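Local coordinates for GH127 beta-L-arabinofuranoside (Geobacillus stearothermophilus, PDB 4QK0), which probably hydrolyses beta-L-arabinofuranosides, releasing L-arabinose, at residues G67-M72 and L119-T124; V79-E84 and E140-G145. All blocks are in the same frame, centred on the assembly; numbering follows the deposited sequence.

Interaction 1 (G67-M72 and L119-T124); sequences GEFYGM and LNTYYT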
ATOM      1  N   GLY A  67      34.230   2.999  27.472  1.00 33.77           N
ATOM      2  CA  GLY A  67      32.808   3.096  27.298  1.00 32.93           C
ATOM      3  C   GLY A  67      32.280   1.885  26.574  1.00 32.08           C
ATOM      4  O   GLY A  67      33.043   1.024  26.167  1.00 33.40           O
ATOM      5  N   GLU A  68      30.962   1.839  26.439  1.00 32.78           N
ATOM      6  CA  GLU A  68      30.228   0.773  25.789  1.00 34.06           C
ATOM      7  C   GLU A  68      30.106   1.073  24.320  1.00 32.52           C
ATOM      8  O   GLU A  68      30.164   2.235  23.897  1.00 31.44           O
ATOM      9  CB  GLU A  68      28.836   0.591  26.417  1.00 39.10           C
ATOM     10  CG  GLU A  68      28.940  -0.107  27.779  1.00 41.03           C
ATOM     11  CD  GLU A  68      27.682  -0.203  28.635  1.00 42.96           C
ATOM     12  OE1 GLU A  68      26.777   0.657  28.557  1.00 44.86           O
ATOM     13  OE2 GLU A  68      27.652  -1.102  29.504  1.00 43.31           O
ATOM     14  N   PHE A  69      30.096   0.007  23.530  1.00 31.19           N
ATOM     15  CA  PHE A  69      29.797   0.130  22.111  1.00 34.63           C
ATOM     16  C   PHE A  69      28.428   0.840  21.963  1.00 35.33           C
ATOM     17  O   PHE A  69      27.558   0.654  22.775  1.00 33.66           O
ATOM     18  CB  PHE A  69      29.729  -1.258  21.461  1.00 32.67           C
ATOM     19  CG  PHE A  69      29.338  -1.208  20.028  1.00 29.50           C
ATOM     20  CD1 PHE A  69      27.991  -1.252  19.647  1.00 27.82           C
ATOM     21  CD2 PHE A  69      30.318  -1.089  19.053  1.00 26.51           C
ATOM     22  CE1 PHE A  69      27.643  -1.149  18.294  1.00 29.84           C
ATOM     23  CE2 PHE A  69      29.980  -1.016  17.715  1.00 28.86           C
ATOM     24  CZ  PHE A  69      28.647  -1.045  17.324  1.00 29.08           C
ATOM     25  N   TYR A  70      28.287   1.670  20.949  1.00 38.90           N
ATOM     26  CA  TYR A  70      27.018   2.273  20.652  1.00 41.02           C
ATOM     27  C   TYR A  70      26.753   2.268  19.155  1.00 37.01           C
ATOM     28  O   TYR A  70      27.641   2.552  18.355  1.00 34.68           O
ATOM     29  CB  TYR A  70      26.983   3.714  21.168  1.00 49.78           C
ATOM     30  CG  TYR A  70      25.653   4.397  20.977  1.00 61.85           C
ATOM     31  CD1 TYR A  70      25.314   4.998  19.750  1.00 68.75           C
ATOM     32  CD2 TYR A  70      24.719   4.468  22.023  1.00 73.85           C
ATOM     33  CE1 TYR A  70      24.082   5.628  19.564  1.00 69.76           C
ATOM     34  CE2 TYR A  70      23.488   5.104  21.842  1.00 73.77           C
ATOM     35  CZ  TYR A  70      23.179   5.677  20.610  1.00 74.28           C
ATOM     36  OH  TYR A  70      21.981   6.323  20.424  1.00 77.85           O
ATOM     37  N   GLY A  71      25.487   2.039  18.788  1.00 35.63           N
ATOM     38  CA  GLY A  71      25.023   2.235  17.411  1.00 35.50           C
ATOM     39  C   GLY A  71      24.665   0.926  16.738  1.00 38.38           C
ATOM     40  O   GLY A  71      24.458  -0.102  17.409  1.00 35.75           O
HETATM   41  N   MSE A  72      24.586   0.962  15.416  1.00 36.80           N
HETATM   42  CA  MSE A  72      24.207  -0.211  14.639  1.00 42.09           C
HETATM   43  C   MSE A  72      25.424  -1.115  14.441  1.00 45.63           C
HETATM   44  O   MSE A  72      26.583  -0.705  14.566  1.00 40.33           O
HETATM   45  CB  MSE A  72      23.690   0.237  13.270  1.00 46.88           C
HETATM   46  CG  MSE A  72      22.397   1.081  13.333  1.00 52.78           C
HETATM   47 SE   MSE A  72      20.959   0.195  14.388  1.00 60.94          SE
HETATM   48  CE  MSE A  72      19.948  -0.678  12.922  1.00 64.03           C
ATOM     49  N   LEU A 119      39.382  -6.216  11.990  1.00 28.96           N
ATOM     50  CA  LEU A 119      39.054  -4.839  12.361  1.00 30.25           C
ATOM     51  C   LEU A 119      37.515  -4.664  12.422  1.00 32.71           C
ATOM     52  O   LEU A 119      36.818  -4.498  11.370  1.00 32.28           O
ATOM     53  CB  LEU A 119      39.573  -3.895  11.315  1.00 29.46           C
ATOM     54  CG  LEU A 119      40.023  -2.485  11.697  1.00 29.97           C
ATOM     55  CD1 LEU A 119      39.817  -1.558  10.535  1.00 28.47           C
ATOM     56  CD2 LEU A 119      39.408  -1.915  12.940  1.00 33.16           C
ATOM     57  N   ASN A 120      36.984  -4.704  13.632  1.00 28.68           N
ATOM     58  CA  ASN A 120      35.524  -4.593  13.811  1.00 27.68           C
ATOM     59  C   ASN A 120      35.249  -4.184  15.236  1.00 26.11           C
ATOM     60  O   ASN A 120      35.571  -4.936  16.163  1.00 24.09           O
ATOM     61  CB  ASN A 120      34.840  -5.913  13.489  1.00 27.96           C
ATOM     62  CG  ASN A 120      33.322  -5.816  13.546  1.00 27.29           C
ATOM     63  OD1 ASN A 120      32.728  -5.757  14.616  1.00 26.27           O
ATOM     64  ND2 ASN A 120      32.694  -5.803  12.387  1.00 27.53           N
ATOM     65  N   THR A 121      34.670  -2.999  15.409  1.00 24.53           N
ATOM     66  CA  THR A 121      34.476  -2.472  16.756  1.00 25.33           C
ATOM     67  C   THR A 121      33.462  -3.251  17.559  1.00 27.16           C
ATOM     68  O   THR A 121      33.705  -3.578  18.728  1.00 26.56           O
ATOM     69  CB  THR A 121      34.121  -0.993  16.746  1.00 26.51           C
ATOM     70  OG1 THR A 121      32.913  -0.804  16.009  1.00 30.24           O
ATOM     71  CG2 THR A 121      35.236  -0.193  16.120  1.00 25.27           C
ATOM     72  N   TYR A 122      32.367  -3.657  16.927  1.00 27.84           N
ATOM     73  CA  TYR A 122      31.326  -4.369  17.633  1.00 27.39           C
ATOM     74  C   TYR A 122      31.805  -5.665  18.238  1.00 31.53           C
ATOM     75  O   TYR A 122      31.517  -5.975  19.398  1.00 31.86           O
ATOM     76  CB  TYR A 122      30.184  -4.637  16.672  1.00 30.25           C
ATOM     77  CG  TYR A 122      29.011  -5.395  17.272  1.00 32.33           C
ATOM     78  CD1 TYR A 122      28.977  -6.765  17.235  1.00 37.87           C
ATOM     79  CD2 TYR A 122      27.922  -4.720  17.850  1.00 36.34           C
ATOM     80  CE1 TYR A 122      27.910  -7.473  17.788  1.00 42.10           C
ATOM     81  CE2 TYR A 122      26.844  -5.408  18.391  1.00 38.14           C
ATOM     82  CZ  TYR A 122      26.852  -6.787  18.359  1.00 39.34           C
ATOM     83  OH  TYR A 122      25.848  -7.503  18.927  1.00 36.97           O
ATOM     84  N   TYR A 123      32.545  -6.447  17.455  1.00 31.22           N
ATOM     85  CA  TYR A 123      33.117  -7.727  17.964  1.00 30.47           C
ATOM     86  C   TYR A 123      34.451  -7.602  18.687  1.00 30.34           C
ATOM     87  O   TYR A 123      35.032  -8.576  19.058  1.00 38.13           O
ATOM     88  CB  TYR A 123      33.257  -8.706  16.821  1.00 27.66           C
ATOM     89  CG  TYR A 123      31.940  -9.305  16.428  1.00 26.97           C
ATOM     90  CD1 TYR A 123      31.289 -10.194  17.265  1.00 26.68           C
ATOM     91  CD2 TYR A 123      31.326  -8.942  15.238  1.00 26.30           C
ATOM     92  CE1 TYR A 123      30.075 -10.754  16.894  1.00 30.02           C
ATOM     93  CE2 TYR A 123      30.139  -9.485  14.855  1.00 25.40           C
ATOM     94  CZ  TYR A 123      29.506 -10.360  15.690  1.00 27.83           C
ATOM     95  OH  TYR A 123      28.327 -10.907  15.271  1.00 32.95           O
ATOM     96  N   THR A 124      34.962  -6.405  18.813  1.00 30.01           N
ATOM     97  CA  THR A 124      36.109  -6.162  19.684  1.00 34.13           C
ATOM     98  C   THR A 124      35.654  -5.660  21.042  1.00 33.64           C
ATOM     99  O   THR A 124      36.155  -6.115  22.027  1.00 36.13           O
ATOM    100  CB  THR A 124      37.064  -5.132  19.091  1.00 32.02           C
ATOM    101  OG1 THR A 124      37.563  -5.627  17.824  1.00 32.74           O
ATOM    102  CG2 THR A 124      38.211  -4.869  20.050  1.00 32.28           C
TER
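F69 and Y122 form a T-shaped pair in which the tyrosine presents its edge to one face of the phenylalanine. The ring planes stand at 89° and the centroids lie 5.2 Å apart. The point of the approach is Y122 CD2, which sits 3.6 Å from F69 CE1, off toward the rim of the F69 ring. The same face also receives the base of the tyrosine: Y122 CB makes an off-centre CH-pi contact, 4.2 Å from the ring centroid, and Y122 CA rests 3.6 Å from F69 CE2. F69 reaches this position with CG anti to its backbone N (chi1 176°), which sends the ring out of its loop toward the turn. At the ring's edge and in its plane, T121 OG1 lies 3.4 Å from F69 CE2, and the carbonyl O of M72, present as selenomethionine, is a second neighbour in that plane. T121 OG1 is hydrogen-bonded to D76, so this hydroxyl borders the aromatic ring while its polar need is met elsewhere. The other edge of Y122 is occupied too, since CD1 stands over the centre of the Y123 ring.

Behind this first shell, N120 caps the turn that carries the tyrosines. Its OD1 accepts from Y123 N at 2.9 Å, nearly straight (169°) and in the carbonyl plane of the amide, while T124 OG1 donates to N120 O over 2.7 Å. These bonds fix the start of the turn from which Y122 projects.

The contact joins the loop between helices 54-61 and 76-92 to the short helix 122-126. F69 also touches I125 and K126 of that helix and N57 of helix 54-61, against which T121 packs as well, whereas N120 and Y123 face E140 on helix 140-158.

Interaction 2 (V79-E84 and E140-G145); sequences VAKWLE and ELYCAG
K81 and Y142 meet through one polar contact at the ends of their side chains: K81 NZ donates a hydrogen bond to Y142 OH at 3.3 Å, long for this type. The two side chains cross at about a right angle, and K81 CE follows at 3.9 Å from Y142 OH. The lysine spans the gap between helices 76-92 and 140-158 because its chain is extended beyond CG, leaving with CG anti to the carbonyl carbon (chi1 -69°). A separate hydrogen bond, from Y142 N to D189 OD2, ties down the backbone of helix 140-158.

Aromatic contacts surround the other partner. The Y142 ring meets H139 and H146 edge to face and H191 at an inclined angle.

Van der Waals contact runs alongside: A80 directs its methyl group toward helix 140-158 and packs on H146 and L147, and K81 itself touches H146.

A methionine in place of K81 has no ammonium group, which would probably leave Y142 OH and the other partner of NZ without their donor.

Both residues are buried, and K81 NZ has a further hydrogen bond outside the two segments. The chemistry is therefore that of an interior polar link: between the long bond to the phenol and this second one, the lysine nitrogen is likely to meet its polar need inside the helical domain.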
ATOM      1  N   VAL A  79      32.146   5.243   8.721  1.00 25.15           N
ATOM      2  CA  VAL A  79      33.450   5.860   8.714  1.00 28.16           C
ATOM      3  C   VAL A  79      34.115   5.585   7.372  1.00 26.63           C
ATOM      4  O   VAL A  79      34.742   6.467   6.781  1.00 27.93           O
ATOM      5  CB  VAL A  79      34.305   5.317   9.856  1.00 26.73           C
ATOM      6  CG1 VAL A  79      35.690   5.924   9.815  1.00 28.63           C
ATOM      7  CG2 VAL A  79      33.659   5.652  11.175  1.00 32.61           C
ATOM      8  N   ALA A  80      33.944   4.364   6.884  1.00 26.27           N
ATOM      9  CA  ALA A  80      34.521   3.953   5.624  1.00 27.67           C
ATOM     10  C   ALA A  80      34.001   4.788   4.510  1.00 24.86           C
ATOM     11  O   ALA A  80      34.755   5.258   3.662  1.00 26.29           O
ATOM     12  CB  ALA A  80      34.232   2.488   5.356  1.00 29.29           C
ATOM     13  N   LYS A  81      32.698   5.003   4.483  1.00 29.63           N
ATOM     14  CA  LYS A  81      32.105   5.738   3.362  1.00 27.68           C
ATOM     15  C   LYS A  81      32.515   7.170   3.380  1.00 24.39           C
ATOM     16  O   LYS A  81      32.663   7.789   2.304  1.00 21.21           O
ATOM     17  CB  LYS A  81      30.574   5.640   3.358  1.00 33.42           C
ATOM     18  CG  LYS A  81      30.051   4.242   3.035  1.00 37.62           C
ATOM     19  CD  LYS A  81      28.569   4.133   3.418  1.00 42.69           C
ATOM     20  CE  LYS A  81      28.007   2.775   3.083  1.00 46.79           C
ATOM     21  NZ  LYS A  81      26.689   2.628   3.742  1.00 51.70           N
ATOM     22  N   TRP A  82      32.676   7.731   4.586  1.00 24.31           N
ATOM     23  CA  TRP A  82      33.120   9.125   4.682  1.00 25.87           C
ATOM     24  C   TRP A  82      34.579   9.215   4.144  1.00 24.60           C
ATOM     25  O   TRP A  82      34.889  10.084   3.305  1.00 23.21           O
ATOM     26  CB  TRP A  82      32.984   9.648   6.128  1.00 27.70           C
ATOM     27  CG  TRP A  82      33.395  11.065   6.353  1.00 31.02           C
ATOM     28  CD1 TRP A  82      32.599  12.175   6.273  1.00 34.86           C
ATOM     29  CD2 TRP A  82      34.706  11.544   6.664  1.00 31.84           C
ATOM     30  NE1 TRP A  82      33.345  13.302   6.506  1.00 35.59           N
ATOM     31  CE2 TRP A  82      34.629  12.940   6.771  1.00 33.28           C
ATOM     32  CE3 TRP A  82      35.929  10.928   6.893  1.00 32.22           C
ATOM     33  CZ2 TRP A  82      35.736  13.730   7.075  1.00 35.67           C
ATOM     34  CZ3 TRP A  82      37.024  11.719   7.227  1.00 34.36           C
ATOM     35  CH2 TRP A  82      36.916  13.098   7.310  1.00 31.73           C
ATOM     36  N   LEU A  83      35.442   8.279   4.559  1.00 25.12           N
ATOM     37  CA  LEU A  83      36.839   8.258   4.029  1.00 26.40           C
ATOM     38  C   LEU A  83      36.894   8.111   2.506  1.00 26.22           C
ATOM     39  O   LEU A  83      37.668   8.782   1.834  1.00 27.81           O
ATOM     40  CB  LEU A  83      37.644   7.151   4.662  1.00 26.85           C
ATOM     41  CG  LEU A  83      38.009   7.389   6.145  1.00 25.83           C
ATOM     42  CD1 LEU A  83      38.532   6.118   6.765  1.00 25.48           C
ATOM     43  CD2 LEU A  83      39.030   8.492   6.277  1.00 27.55           C
ATOM     44  N   GLU A  84      36.023   7.278   1.961  1.00 26.97           N
ATOM     45  CA  GLU A  84      36.010   7.052   0.537  1.00 24.96           C
ATOM     46  C   GLU A  84      35.641   8.299  -0.202  1.00 24.46           C
ATOM     47  O   GLU A  84      36.282   8.673  -1.207  1.00 22.35           O
ATOM     48  CB  GLU A  84      35.089   5.892   0.149  1.00 24.79           C
ATOM     49  CG  GLU A  84      35.254   5.524  -1.334  1.00 28.16           C
ATOM     50  CD  GLU A  84      34.220   4.536  -1.879  1.00 29.65           C
ATOM     51  OE1 GLU A  84      33.561   3.866  -1.076  1.00 30.56           O
ATOM     52  OE2 GLU A  84      34.099   4.419  -3.125  1.00 32.24           O
ATOM     53  N   GLU A 140      29.779  -7.969   9.077  1.00 20.05           N
ATOM     54  CA  GLU A 140      31.228  -7.977   9.257  1.00 21.11           C
ATOM     55  C   GLU A 140      31.945  -7.798   7.936  1.00 22.41           C
ATOM     56  O   GLU A 140      32.813  -6.906   7.787  1.00 20.25           O
ATOM     57  CB  GLU A 140      31.683  -9.265   9.931  1.00 21.46           C
ATOM     58  CG  GLU A 140      31.480  -9.309  11.429  1.00 22.73           C
ATOM     59  CD  GLU A 140      31.656 -10.733  11.993  1.00 26.40           C
ATOM     60  OE1 GLU A 140      32.634 -10.969  12.774  1.00 23.02           O
ATOM     61  OE2 GLU A 140      30.797 -11.590  11.658  1.00 24.92           O
ATOM     62  N   LEU A 141      31.598  -8.642   6.952  1.00 22.54           N
ATOM     63  CA  LEU A 141      32.240  -8.562   5.631  1.00 23.31           C
ATOM     64  C   LEU A 141      31.824  -7.295   4.885  1.00 23.38           C
ATOM     65  O   LEU A 141      32.613  -6.699   4.152  1.00 25.95           O
ATOM     66  CB  LEU A 141      31.947  -9.808   4.794  1.00 22.74           C
ATOM     67  CG  LEU A 141      32.457 -11.074   5.422  1.00 24.94           C
ATOM     68  CD1 LEU A 141      32.097 -12.247   4.545  1.00 26.31           C
ATOM     69  CD2 LEU A 141      33.969 -11.048   5.663  1.00 26.53           C
ATOM     70  N   TYR A 142      30.570  -6.902   5.061  1.00 22.55           N
ATOM     71  CA  TYR A 142      30.079  -5.653   4.508  1.00 22.84           C
ATOM     72  C   TYR A 142      30.914  -4.485   4.991  1.00 22.43           C
ATOM     73  O   TYR A 142      31.341  -3.628   4.189  1.00 24.78           O
ATOM     74  CB  TYR A 142      28.591  -5.490   4.892  1.00 23.93           C
ATOM     75  CG  TYR A 142      27.943  -4.172   4.615  1.00 21.47           C
ATOM     76  CD1 TYR A 142      28.003  -3.159   5.535  1.00 23.16           C
ATOM     77  CD2 TYR A 142      27.225  -3.951   3.454  1.00 22.70           C
ATOM     78  CE1 TYR A 142      27.393  -1.929   5.286  1.00 22.90           C
ATOM     79  CE2 TYR A 142      26.611  -2.746   3.205  1.00 23.77           C
ATOM     80  CZ  TYR A 142      26.695  -1.743   4.141  1.00 23.40           C
ATOM     81  OH  TYR A 142      26.079  -0.567   3.892  1.00 23.99           O
ATOM     82  N   CYS A 143      31.139  -4.400   6.288  1.00 22.44           N
ATOM     83  CA  CYS A 143      32.006  -3.298   6.804  1.00 25.00           C
ATOM     84  C   CYS A 143      33.430  -3.409   6.275  1.00 22.72           C
ATOM     85  O   CYS A 143      34.013  -2.426   5.880  1.00 21.38           O
ATOM     86  CB  CYS A 143      32.005  -3.250   8.354  1.00 27.24           C
ATOM     87  SG  CYS A 143      30.396  -2.759   9.057  1.00 32.72           S
ATOM     88  N   ALA A 144      33.960  -4.629   6.233  1.00 23.14           N
ATOM     89  CA  ALA A 144      35.308  -4.850   5.702  1.00 22.53           C
ATOM     90  C   ALA A 144      35.378  -4.405   4.256  1.00 21.32           C
ATOM     91  O   ALA A 144      36.283  -3.678   3.862  1.00 25.00           O
ATOM     92  CB  ALA A 144      35.676  -6.304   5.811  1.00 22.84           C
ATOM     93  N   GLY A 145      34.354  -4.741   3.481  1.00 19.79           N
ATOM     94  CA  GLY A 145      34.282  -4.314   2.093  1.00 18.19           C
ATOM     95  C   GLY A 145      34.287  -2.824   1.944  1.00 20.30           C
ATOM     96  O   GLY A 145      35.046  -2.270   1.142  1.00 21.75           O
TER

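In the fold
Both contacts belong to the helical catalytic region, whose hairpin-type clan is consistent with an (alpha/alpha)6 barrel. Their centres are about 14 Å apart, with interaction 2 about 16 Å from the centre of the chain and interaction 1 about 28 Å from it, so the series runs outward on one side. They alternate along the sequence: each first segment precedes both second ones. E140 makes the direct connection, its OE1 lying 3.4 Å from Y123 CD2 and its CG 3.8 Å from N120 ND2. Interaction 2, between two long helices, thus lies deeper in the chain than interaction 1, where a loop meets a short helix.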